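Local coordinates for protein beta-L-arabinobiosidase (Bacteroides thetaiotaomicron, PDB 5MQR) that probably hydrolyses arabinose-containing glycosidic bonds in complex plant pectin broken down by a gut bacterium, at residues M692-V697 / Y1016-F1021; Q986-R991 / G1003-G1008; I994-D999 / E1011-Y1016. All blocks are in the same frame, centred on the assembly; numbering follows the deposited sequence.

Interaction 1: M692-V697 / Y1016-F1021; sequences MTEFLV and YNHSTF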
loop_
_atom_site.group_PDB
_atom_site.type_symbol
_atom_site.label_atom_id
_atom_site.label_comp_id
_atom_site.label_asym_id
_atom_site.label_seq_id
_atom_site.Cartn_x
_atom_site.Cartn_y
_atom_site.Cartn_z
HETATM N N MSE A 692 20.230 -15.102 -27.852
HETATM C CA MSE A 692 18.913 -14.487 -28.067
HETATM C C MSE A 692 18.639 -14.313 -29.543
HETATM O O MSE A 692 19.322 -13.544 -30.243
HETATM C CB MSE A 692 18.731 -13.166 -27.315
HETATM C CG MSE A 692 17.376 -12.537 -27.598
HETATM SE SE MSE A 692 16.859 -11.297 -26.153
HETATM C CE MSE A 692 16.152 -12.549 -24.791
ATOM N N THR A 693 17.596 -15.004 -30.006
ATOM C CA THR A 693 17.131 -14.929 -31.373
ATOM C C THR A 693 16.236 -13.709 -31.649
ATOM O O THR A 693 15.775 -13.014 -30.719
ATOM C CB THR A 693 16.341 -16.204 -31.728
ATOM O OG1 THR A 693 15.320 -16.407 -30.748
ATOM C CG2 THR A 693 17.259 -17.435 -31.739
ATOM N N GLU A 694 16.027 -13.472 -32.947
ATOM C CA GLU A 694 15.141 -12.443 -33.492
ATOM C C GLU A 694 13.903 -13.135 -34.116
ATOM O O GLU A 694 12.752 -12.877 -33.682
ATOM C CB GLU A 694 15.902 -11.595 -34.532
ATOM C CG GLU A 694 15.091 -10.523 -35.236
ATOM C CD GLU A 694 15.752 -9.965 -36.493
ATOM O OE1 GLU A 694 16.752 -9.232 -36.400
ATOM O OE2 GLU A 694 15.215 -10.207 -37.586
ATOM N N PHE A 695 14.164 -13.984 -35.129
ATOM C CA PHE A 695 13.186 -14.905 -35.705
ATOM C C PHE A 695 13.328 -16.230 -34.976
ATOM O O PHE A 695 14.460 -16.690 -34.752
ATOM C CB PHE A 695 13.493 -15.205 -37.169
ATOM C CG PHE A 695 13.044 -14.148 -38.143
ATOM C CD1 PHE A 695 11.745 -14.130 -38.608
ATOM C CD2 PHE A 695 13.940 -13.225 -38.641
ATOM C CE1 PHE A 695 11.330 -13.193 -39.543
ATOM C CE2 PHE A 695 13.545 -12.278 -39.568
ATOM C CZ PHE A 695 12.232 -12.266 -40.026
ATOM N N LEU A 696 12.206 -16.867 -34.644
ATOM C CA LEU A 696 12.238 -18.254 -34.138
ATOM C C LEU A 696 12.544 -19.238 -35.273
ATOM O O LEU A 696 13.342 -20.147 -35.096
ATOM C CB LEU A 696 10.936 -18.659 -33.453
ATOM C CG LEU A 696 10.539 -17.851 -32.223
ATOM C CD1 LEU A 696 9.194 -18.358 -31.723
ATOM C CD2 LEU A 696 11.571 -17.955 -31.119
ATOM N N VAL A 697 11.919 -19.030 -36.430
ATOM C CA VAL A 697 12.206 -19.838 -37.609
ATOM C C VAL A 697 13.659 -19.668 -38.087
ATOM O O VAL A 697 14.292 -18.630 -37.854
ATOM C CB VAL A 697 11.239 -19.549 -38.790
ATOM C CG1 VAL A 697 9.780 -19.810 -38.395
ATOM C CG2 VAL A 697 11.459 -18.145 -39.354
ATOM N N TYR A 1016 7.814 -12.200 -33.027
ATOM C CA TYR A 1016 9.011 -11.525 -33.497
ATOM C C TYR A 1016 9.666 -10.683 -32.385
ATOM O O TYR A 1016 9.007 -9.971 -31.629
ATOM C CB TYR A 1016 8.660 -10.661 -34.709
ATOM C CG TYR A 1016 9.796 -10.286 -35.633
ATOM C CD1 TYR A 1016 10.709 -11.252 -36.108
ATOM C CD2 TYR A 1016 9.936 -8.976 -36.094
ATOM C CE1 TYR A 1016 11.729 -10.901 -36.958
ATOM C CE2 TYR A 1016 10.939 -8.643 -36.971
ATOM C CZ TYR A 1016 11.843 -9.607 -37.385
ATOM O OH TYR A 1016 12.866 -9.267 -38.244
ATOM N N ASN A 1017 10.977 -10.778 -32.304
ATOM C CA ASN A 1017 11.752 -10.127 -31.266
ATOM C C ASN A 1017 12.739 -9.161 -31.907
ATOM O O ASN A 1017 13.897 -9.498 -32.143
ATOM C CB ASN A 1017 12.474 -11.183 -30.429
ATOM C CG ASN A 1017 13.270 -10.570 -29.298
ATOM O OD1 ASN A 1017 12.928 -9.475 -28.806
ATOM N ND2 ASN A 1017 14.360 -11.237 -28.904
ATOM N N HIS A 1018 12.241 -7.957 -32.156
ATOM C CA HIS A 1018 12.861 -6.996 -33.040
ATOM C C HIS A 1018 12.496 -5.585 -32.598
ATOM O O HIS A 1018 12.459 -4.660 -33.392
ATOM C CB HIS A 1018 12.289 -7.291 -34.433
ATOM C CG HIS A 1018 12.993 -6.639 -35.569
ATOM N ND1 HIS A 1018 12.346 -5.778 -36.426
ATOM C CD2 HIS A 1018 14.244 -6.797 -36.066
ATOM C CE1 HIS A 1018 13.178 -5.398 -37.380
ATOM N NE2 HIS A 1018 14.336 -5.995 -37.183
ATOM N N SER A 1019 12.268 -5.415 -31.306
ATOM C CA SER A 1019 11.719 -4.180 -30.767
ATOM C C SER A 1019 11.735 -4.261 -29.260
ATOM O O SER A 1019 11.954 -5.329 -28.675
ATOM C CB SER A 1019 10.249 -3.979 -31.210
ATOM O OG SER A 1019 9.405 -5.012 -30.687
ATOM N N THR A 1020 11.499 -3.117 -28.635
ATOM C CA THR A 1020 11.210 -3.077 -27.201
ATOM C C THR A 1020 9.726 -2.757 -27.018
ATOM O O THR A 1020 9.036 -2.289 -27.940
ATOM C CB THR A 1020 12.099 -2.063 -26.446
ATOM O OG1 THR A 1020 11.821 -0.729 -26.867
ATOM C CG2 THR A 1020 13.595 -2.364 -26.642
ATOM N N PHE A 1021 9.259 -3.064 -25.817
ATOM C CA PHE A 1021 7.942 -2.689 -25.339
ATOM C C PHE A 1021 7.968 -2.409 -23.835
ATOM O O PHE A 1021 7.588 -1.347 -23.385
ATOM C CB PHE A 1021 6.860 -3.748 -25.654
ATOM C CG PHE A 1021 5.528 -3.344 -25.144
ATOM C CD1 PHE A 1021 4.795 -2.376 -25.811
ATOM C CD2 PHE A 1021 5.051 -3.833 -23.941
ATOM C CE1 PHE A 1021 3.575 -1.928 -25.327
ATOM C CE2 PHE A 1021 3.828 -3.388 -23.447
ATOM C CZ PHE A 1021 3.097 -2.436 -24.149
#
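Phe695 and Tyr1016 make the close-packed part of this contact. The edge of the Tyr1016 ring, led by CE1, points at the centre of one Phe695 face. The pair is edge-to-face, with ring centroids 4.5 Å apart and planes at 56°. Glu694 lies beside Tyr1016 and points the same way, its carboxylate turned nearly perpendicular to the ring. Its CG is anti to the backbone N (chi1 177°), and the extended chain carries OE2 to 2.6 Å from Tyr1016 OH. That bond is weak, and the hydroxyl proton has another acceptor within reach. Tyr1016 OH also sits over the face of the His1018 ring.

The two segments are loops of the helical glycoside hydrolase domain. One follows the short strand 691-692; the other leads into helix 1022-1029, with Phe1021 at its N-cap. One main-chain bond and one side-chain bond join the loops. Asn1017 N donates to Glu694 O at 3.1 Å. Asn1017 ND2 donates to Thr693 O at 2.9 Å, almost in line with the carbonyl bond. The side chains of Met692, a selenomethionine, and Asn1017 cross at about a right angle, with Met692 CG 3.5 Å from Asn1017 ND2.

The contact is looser at His1018. Glu694 OE1 lies at the edge of the His1018 ring, near its plane, 3.5 Å from His1018 CD2. Beyond Phe695 the chain turns off to Val697, which is partly exposed and touches nothing of 1016-1021.

Interaction 2: Q986-R991 / G1003-G1008; sequences QYHRGR and GYWLKG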
loop_
_atom_site.group_PDB
_atom_site.type_symbol
_atom_site.label_atom_id
_atom_site.label_comp_id
_atom_site.label_asym_id
_atom_site.label_seq_id
_atom_site.Cartn_x
_atom_site.Cartn_y
_atom_site.Cartn_z
ATOM N N GLN A 986 -0.870 -4.567 -31.443
ATOM C CA GLN A 986 -0.267 -5.864 -31.148
ATOM C C GLN A 986 -1.326 -6.948 -30.879
ATOM O O GLN A 986 -1.297 -7.635 -29.864
ATOM C CB GLN A 986 0.740 -5.743 -30.004
ATOM C CG GLN A 986 2.023 -5.018 -30.418
ATOM C CD GLN A 986 2.935 -4.722 -29.234
ATOM O OE1 GLN A 986 3.913 -5.431 -29.003
ATOM N NE2 GLN A 986 2.618 -3.668 -28.476
ATOM N N TYR A 987 -2.254 -7.084 -31.827
ATOM C CA TYR A 987 -3.288 -8.093 -31.799
ATOM C C TYR A 987 -3.476 -8.595 -33.217
ATOM O O TYR A 987 -3.232 -7.855 -34.191
ATOM C CB TYR A 987 -4.606 -7.543 -31.246
ATOM C CG TYR A 987 -4.550 -7.285 -29.769
ATOM C CD1 TYR A 987 -4.106 -6.066 -29.274
ATOM C CD2 TYR A 987 -4.944 -8.260 -28.864
ATOM C CE1 TYR A 987 -4.029 -5.832 -27.911
ATOM C CE2 TYR A 987 -4.880 -8.034 -27.486
ATOM C CZ TYR A 987 -4.421 -6.811 -27.020
ATOM O OH TYR A 987 -4.366 -6.561 -25.662
ATOM N N HIS A 988 -3.868 -9.857 -33.307
ATOM C CA HIS A 988 -4.041 -10.563 -34.565
ATOM C C HIS A 988 -5.039 -11.676 -34.266
ATOM O O HIS A 988 -4.839 -12.436 -33.325
ATOM C CB HIS A 988 -2.686 -11.127 -35.027
ATOM C CG HIS A 988 -2.727 -11.857 -36.327
ATOM N ND1 HIS A 988 -2.818 -11.209 -37.541
ATOM C CD2 HIS A 988 -2.648 -13.180 -36.615
ATOM C CE1 HIS A 988 -2.809 -12.102 -38.518
ATOM N NE2 HIS A 988 -2.688 -13.304 -37.983
ATOM N N ARG A 989 -6.128 -11.725 -35.023
ATOM C CA ARG A 989 -7.188 -12.727 -34.835
ATOM C C ARG A 989 -7.740 -12.709 -33.405
ATOM O O ARG A 989 -8.164 -13.751 -32.880
ATOM C CB ARG A 989 -6.695 -14.149 -35.237
ATOM C CG ARG A 989 -6.413 -14.278 -36.722
ATOM C CD ARG A 989 -5.924 -15.666 -37.134
ATOM N NE ARG A 989 -5.839 -15.777 -38.588
ATOM C CZ ARG A 989 -6.873 -15.958 -39.410
ATOM N NH1 ARG A 989 -8.113 -16.092 -38.944
ATOM N NH2 ARG A 989 -6.671 -16.012 -40.718
ATOM N N GLY A 990 -7.744 -11.526 -32.799
ATOM C CA GLY A 990 -8.249 -11.330 -31.459
ATOM C C GLY A 990 -7.327 -11.630 -30.297
ATOM O O GLY A 990 -7.743 -11.519 -29.141
ATOM N N ARG A 991 -6.078 -11.979 -30.582
ATOM C CA ARG A 991 -5.132 -12.399 -29.556
ATOM C C ARG A 991 -3.893 -11.549 -29.641
ATOM O O ARG A 991 -3.548 -11.100 -30.716
ATOM C CB ARG A 991 -4.714 -13.842 -29.776
ATOM C CG ARG A 991 -5.863 -14.821 -29.778
ATOM C CD ARG A 991 -5.371 -16.251 -29.881
ATOM N NE ARG A 991 -4.873 -16.584 -31.220
ATOM C CZ ARG A 991 -5.625 -16.999 -32.229
ATOM N NH1 ARG A 991 -6.952 -17.120 -32.112
ATOM N NH2 ARG A 991 -5.050 -17.292 -33.381
ATOM N N GLY A 1003 -4.144 -1.683 -39.841
ATOM C CA GLY A 1003 -3.672 -2.510 -38.739
ATOM C C GLY A 1003 -3.267 -3.926 -39.145
ATOM O O GLY A 1003 -2.818 -4.701 -38.302
ATOM N N TYR A 1004 -3.406 -4.256 -40.431
ATOM C CA TYR A 1004 -3.101 -5.592 -40.910
ATOM C C TYR A 1004 -1.627 -5.902 -40.749
ATOM O O TYR A 1004 -0.783 -5.200 -41.285
ATOM C CB TYR A 1004 -3.480 -5.731 -42.385
ATOM C CG TYR A 1004 -3.234 -7.100 -42.967
ATOM C CD1 TYR A 1004 -3.713 -8.260 -42.339
ATOM C CD2 TYR A 1004 -2.552 -7.246 -44.175
ATOM C CE1 TYR A 1004 -3.499 -9.521 -42.905
ATOM C CE2 TYR A 1004 -2.350 -8.498 -44.751
ATOM C CZ TYR A 1004 -2.816 -9.631 -44.115
ATOM O OH TYR A 1004 -2.598 -10.850 -44.710
ATOM N N TRP A 1005 -1.328 -6.956 -40.027
ATOM C CA TRP A 1005 0.055 -7.447 -39.947
ATOM C C TRP A 1005 0.414 -8.020 -41.315
ATOM O O TRP A 1005 -0.245 -8.920 -41.812
ATOM C CB TRP A 1005 0.218 -8.478 -38.834
ATOM C CG TRP A 1005 0.247 -7.860 -37.469
ATOM C CD1 TRP A 1005 -0.776 -7.775 -36.590
ATOM C CD2 TRP A 1005 1.374 -7.233 -36.834
ATOM N NE1 TRP A 1005 -0.371 -7.141 -35.459
ATOM C CE2 TRP A 1005 0.943 -6.782 -35.589
ATOM C CE3 TRP A 1005 2.694 -6.988 -37.222
ATOM C CZ2 TRP A 1005 1.797 -6.140 -34.694
ATOM C CZ3 TRP A 1005 3.526 -6.329 -36.347
ATOM C CH2 TRP A 1005 3.077 -5.914 -35.096
ATOM N N LEU A 1006 1.442 -7.453 -41.928
ATOM C CA LEU A 1006 1.637 -7.613 -43.371
ATOM C C LEU A 1006 2.199 -8.951 -43.876
ATOM O O LEU A 1006 2.201 -9.171 -45.072
ATOM C CB LEU A 1006 2.440 -6.441 -43.926
ATOM C CG LEU A 1006 1.641 -5.130 -43.915
ATOM C CD1 LEU A 1006 2.561 -3.909 -43.871
ATOM C CD2 LEU A 1006 0.695 -5.091 -45.106
ATOM N N LYS A 1007 2.647 -9.840 -43.006
ATOM C CA LYS A 1007 2.856 -11.243 -43.411
ATOM C C LYS A 1007 1.637 -12.138 -43.157
ATOM O O LYS A 1007 1.727 -13.351 -43.305
ATOM C CB LYS A 1007 4.064 -11.836 -42.700
ATOM C CG LYS A 1007 5.352 -11.080 -42.967
ATOM C CD LYS A 1007 5.858 -11.300 -44.372
ATOM C CE LYS A 1007 7.227 -10.664 -44.527
ATOM N NZ LYS A 1007 7.833 -11.014 -45.818
ATOM N N GLY A 1008 0.491 -11.566 -42.797
ATOM C CA GLY A 1008 -0.691 -12.392 -42.542
ATOM C C GLY A 1008 -0.467 -13.487 -41.499
ATOM O O GLY A 1008 0.047 -13.238 -40.405
HETATM O O HOH W 1 -4.335 -6.963 -36.480
HETATM O O HOH W 2 -3.452 -8.351 -38.526
#
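Strand residue His988 and loop residue Trp1005 face each other with their CA atoms 7.4 Å apart, and no main-chain hydrogen bond joins the two segments. Residues 986-991 belong to a tight beta hairpin, strands 987-988 and 991-992, that follows helix 972-985. A type I' turn from His988 to Arg991 closes it, and these two residues form a hydrogen-bonded antiparallel pair. Residues 1003-1008 are loop, bent by a type I turn from Trp1005 to Gly1008. Both lie in the MGH1-like glycoside hydrolase domain.

The side chains of His988 and Trp1005 both start toward the opposite segment. The indole presents its edge to the hairpin. Tyr987 O lies in the indole plane and accepts a weak hydrogen bond from Trp1005 NE1 at 3.2 Å. The bond is clearly bent, at 127°, and NE1 makes a second weak bond to Ser985 O. Farther along the same ring, Trp1005 CZ2 packs on Gln986 CA at 4.1 Å.

With CG anti to its backbone N (chi1 -179°), the His988 ring reaches across to Trp1005 CD1 and Gly1008. The two rings meet obliquely, with planes at 79°, and Tyr993 touches both. His988 CE1 comes within 3.6 Å of Gly1008 O. Arg989 CG covers part of one imidazole face. His988 NE2 is bonded to Asp1009 OD1, and Arg989 forms a salt bridge with the same carboxylate, so Asp1009 ties the hairpin turn to the loop.

Two waters also span the gap. Water 1 lies 2.7 Å from Tyr987 O, near Gly1003 O. Water 2 sits in the plane of the imidazole at its edge; it accepts from Trp1005 N at 3.0 Å and is hydrogen-bonded to His988 ND1.

Interaction 3: I994-D999 / E1011-Y1016; sequences IGEYLD and ERSRYY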
loop_
_atom_site.group_PDB
_atom_site.type_symbol
_atom_site.label_atom_id
_atom_site.label_comp_id
_atom_site.label_asym_id
_atom_site.label_seq_id
_atom_site.Cartn_x
_atom_site.Cartn_y
_atom_site.Cartn_z
ATOM N N ILE A 994 2.840 -10.075 -31.770
ATOM C CA ILE A 994 3.942 -9.202 -32.157
ATOM C C ILE A 994 4.576 -9.855 -33.383
ATOM O O ILE A 994 5.158 -10.960 -33.310
ATOM C CB ILE A 994 4.964 -8.920 -31.026
ATOM C CG1 ILE A 994 6.080 -7.967 -31.492
ATOM C CG2 ILE A 994 5.613 -10.185 -30.488
ATOM C CD1 ILE A 994 5.594 -6.611 -31.968
ATOM N N GLY A 995 4.405 -9.169 -34.510
ATOM C CA GLY A 995 4.931 -9.575 -35.805
ATOM C C GLY A 995 5.978 -8.607 -36.314
ATOM O O GLY A 995 6.567 -7.838 -35.546
ATOM N N GLU A 996 6.190 -8.640 -37.622
ATOM C CA GLU A 996 7.282 -7.910 -38.233
ATOM C C GLU A 996 6.945 -6.452 -38.510
ATOM O O GLU A 996 7.672 -5.556 -38.092
ATOM C CB GLU A 996 7.748 -8.633 -39.490
ATOM C CG GLU A 996 8.278 -10.030 -39.202
ATOM C CD GLU A 996 8.714 -10.742 -40.464
ATOM O OE1 GLU A 996 9.636 -10.242 -41.182
ATOM O OE2 GLU A 996 8.103 -11.798 -40.733
ATOM N N TYR A 997 5.860 -6.231 -39.238
ATOM C CA TYR A 997 5.399 -4.893 -39.581
ATOM C C TYR A 997 3.953 -4.929 -40.013
ATOM O O TYR A 997 3.445 -5.986 -40.390
ATOM C CB TYR A 997 6.291 -4.265 -40.669
ATOM C CG TYR A 997 6.146 -4.759 -42.109
ATOM C CD1 TYR A 997 6.215 -6.116 -42.443
ATOM C CD2 TYR A 997 6.014 -3.848 -43.149
ATOM C CE1 TYR A 997 6.113 -6.535 -43.769
ATOM C CE2 TYR A 997 5.913 -4.252 -44.475
ATOM C CZ TYR A 997 5.959 -5.594 -44.787
ATOM O OH TYR A 997 5.876 -5.970 -46.121
ATOM N N LEU A 998 3.293 -3.774 -39.960
ATOM C CA LEU A 998 1.852 -3.714 -40.224
ATOM C C LEU A 998 1.421 -2.469 -40.991
ATOM O O LEU A 998 2.118 -1.448 -41.024
ATOM C CB LEU A 998 1.078 -3.783 -38.894
ATOM C CG LEU A 998 1.361 -2.610 -37.951
ATOM C CD1 LEU A 998 0.070 -1.981 -37.467
ATOM C CD2 LEU A 998 2.248 -2.969 -36.766
ATOM N N ASP A 999 0.239 -2.572 -41.569
ATOM C CA ASP A 999 -0.377 -1.502 -42.324
ATOM C C ASP A 999 -0.809 -0.371 -41.380
ATOM O O ASP A 999 -1.487 -0.612 -40.385
ATOM C CB ASP A 999 -1.571 -2.057 -43.101
ATOM C CG ASP A 999 -2.157 -1.051 -44.053
ATOM O OD1 ASP A 999 -2.694 -0.016 -43.595
ATOM O OD2 ASP A 999 -2.061 -1.273 -45.266
ATOM N N GLU A 1011 4.166 -18.140 -40.504
ATOM C CA GLU A 1011 4.783 -18.552 -39.249
ATOM C C GLU A 1011 5.952 -17.674 -38.821
ATOM O O GLU A 1011 6.127 -17.408 -37.632
ATOM C CB GLU A 1011 5.252 -20.007 -39.339
ATOM C CG GLU A 1011 5.703 -20.537 -37.991
ATOM C CD GLU A 1011 6.167 -21.966 -38.001
ATOM O OE1 GLU A 1011 6.018 -22.680 -39.021
ATOM O OE2 GLU A 1011 6.700 -22.363 -36.943
ATOM N N ARG A 1012 6.764 -17.277 -39.779
ATOM C CA ARG A 1012 7.946 -16.453 -39.502
ATOM C C ARG A 1012 7.722 -15.224 -38.590
ATOM O O ARG A 1012 8.607 -14.865 -37.799
ATOM C CB ARG A 1012 8.576 -15.976 -40.808
ATOM C CG ARG A 1012 7.659 -15.135 -41.692
ATOM C CD ARG A 1012 8.381 -14.726 -42.979
ATOM N NE ARG A 1012 9.115 -13.475 -42.813
ATOM C CZ ARG A 1012 9.945 -12.957 -43.713
ATOM N NH1 ARG A 1012 10.208 -13.580 -44.869
ATOM N NH2 ARG A 1012 10.518 -11.789 -43.462
ATOM N N SER A 1013 6.567 -14.568 -38.737
ATOM C CA SER A 1013 6.291 -13.337 -37.998
ATOM C C SER A 1013 5.924 -13.566 -36.537
ATOM O O SER A 1013 6.013 -12.637 -35.732
ATOM C CB SER A 1013 5.157 -12.562 -38.646
ATOM O OG SER A 1013 5.585 -12.039 -39.863
ATOM N N ARG A 1014 5.470 -14.770 -36.209
ATOM C CA ARG A 1014 4.930 -15.035 -34.881
ATOM C C ARG A 1014 5.996 -14.847 -33.822
ATOM O O ARG A 1014 7.081 -15.412 -33.947
ATOM C CB ARG A 1014 4.354 -16.446 -34.796
ATOM C CG ARG A 1014 3.115 -16.649 -35.633
ATOM C CD ARG A 1014 2.631 -18.082 -35.567
ATOM N NE ARG A 1014 2.216 -18.442 -34.209
ATOM C CZ ARG A 1014 1.901 -19.679 -33.814
ATOM N NH1 ARG A 1014 1.929 -20.693 -34.689
ATOM N NH2 ARG A 1014 1.538 -19.902 -32.547
ATOM N N TYR A 1015 5.674 -14.049 -32.805
ATOM C CA TYR A 1015 6.555 -13.803 -31.656
ATOM C C TYR A 1015 7.864 -13.108 -32.052
ATOM O O TYR A 1015 8.903 -13.376 -31.457
ATOM C CB TYR A 1015 6.859 -15.117 -30.891
ATOM C CG TYR A 1015 5.635 -16.001 -30.698
ATOM C CD1 TYR A 1015 4.507 -15.535 -30.006
ATOM C CD2 TYR A 1015 5.594 -17.283 -31.217
ATOM C CE1 TYR A 1015 3.376 -16.318 -29.851
ATOM C CE2 TYR A 1015 4.463 -18.079 -31.054
ATOM C CZ TYR A 1015 3.359 -17.584 -30.377
ATOM O OH TYR A 1015 2.260 -18.395 -30.231
ATOM N N TYR A 1016 7.814 -12.200 -33.027
ATOM C CA TYR A 1016 9.011 -11.525 -33.497
ATOM C C TYR A 1016 9.666 -10.683 -32.385
ATOM O O TYR A 1016 9.007 -9.971 -31.629
ATOM C CB TYR A 1016 8.660 -10.661 -34.709
ATOM C CG TYR A 1016 9.796 -10.286 -35.633
ATOM C CD1 TYR A 1016 10.709 -11.252 -36.108
ATOM C CD2 TYR A 1016 9.936 -8.976 -36.094
ATOM C CE1 TYR A 1016 11.729 -10.901 -36.958
ATOM C CE2 TYR A 1016 10.939 -8.643 -36.971
ATOM C CZ TYR A 1016 11.843 -9.607 -37.385
ATOM O OH TYR A 1016 12.866 -9.267 -38.244
HETATM O O HOH W 3 2.892 -13.300 -32.458
HETATM O O HOH W 4 4.360 -9.457 -39.833
HETATM O O HOH W 5 11.643 -8.635 -40.789
#
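Glu996 CG lies over the centre of one face of the Tyr1016 ring, 3.7 Å from its centroid. The approach is a CH-pi contact only 12° off the ring normal. At the edge of the same ring, near its plane, Gly995 O is 3.6 Å from Tyr1016 CD2. The second flat pair is the Glu996 carboxylate and the Arg1012 guanidinium. They are nearly coplanar, with planes 8° apart, and meet edge to edge although the two side chains cross at about a right angle. Glu996 CG lies anti to the carbonyl carbon (chi1 -62°), and the chain extends from there to bring the carboxylate to Arg1012.

This is a side-on, two-bond salt bridge. Arg1012 NE donates to Glu996 OE2 at 2.9 Å, and Arg1012 NH2 donates to Glu996 OE1, each oxygen accepting on its syn lone pair. Ser1013 OG donates to Glu996 OE2 from the anti side at 2.7 Å, somewhat out of the carboxylate plane. Water 4 joins Ser1013 OG to Glu996 N, and water 5 bridges Glu996 OE1 and Tyr1016 OH.

Both segments are loops of the MGH1-like glycoside hydrolase domain, between strand 991-992 and helix 1022-1029. The second opens with a short 3-10 segment and then a type II turn from Ser1013 to Tyr1016. Tyr1016 N, at the end of this turn, donates to Ile994 O at 2.9 Å. The two chains pass within 4.6 Å, measured between Gly995 CA and Ser1013 CA.

With three protein donors and one water on its two oxygens, and Tyr1016 against CG, the Glu996 carboxylate is held against rotation in this buried place.

From the N terminus, 692-697 comes first, just after strand 691-692. Its partner 1016-1021 follows more than 300 residues later, so interaction 1 closes a long loop rich in helices across the glycoside hydrolase domain. Interactions 2 and 3 are nested inside that loop. Both are local, with 11 residues between their segments, and they cross, because the order is 986-991, 994-999, 1003-1008, 1011-1016. The middle segments also bond to each other, probably through Leu1006 N to Tyr997 O. Interactions 1 and 3 share Tyr1016, and Phe695 packs against Glu996 and Arg1012. Together the contacts tie the hairpin after helix 972-985, and the loop before helix 1022-1029, to the distant 692-697 loop.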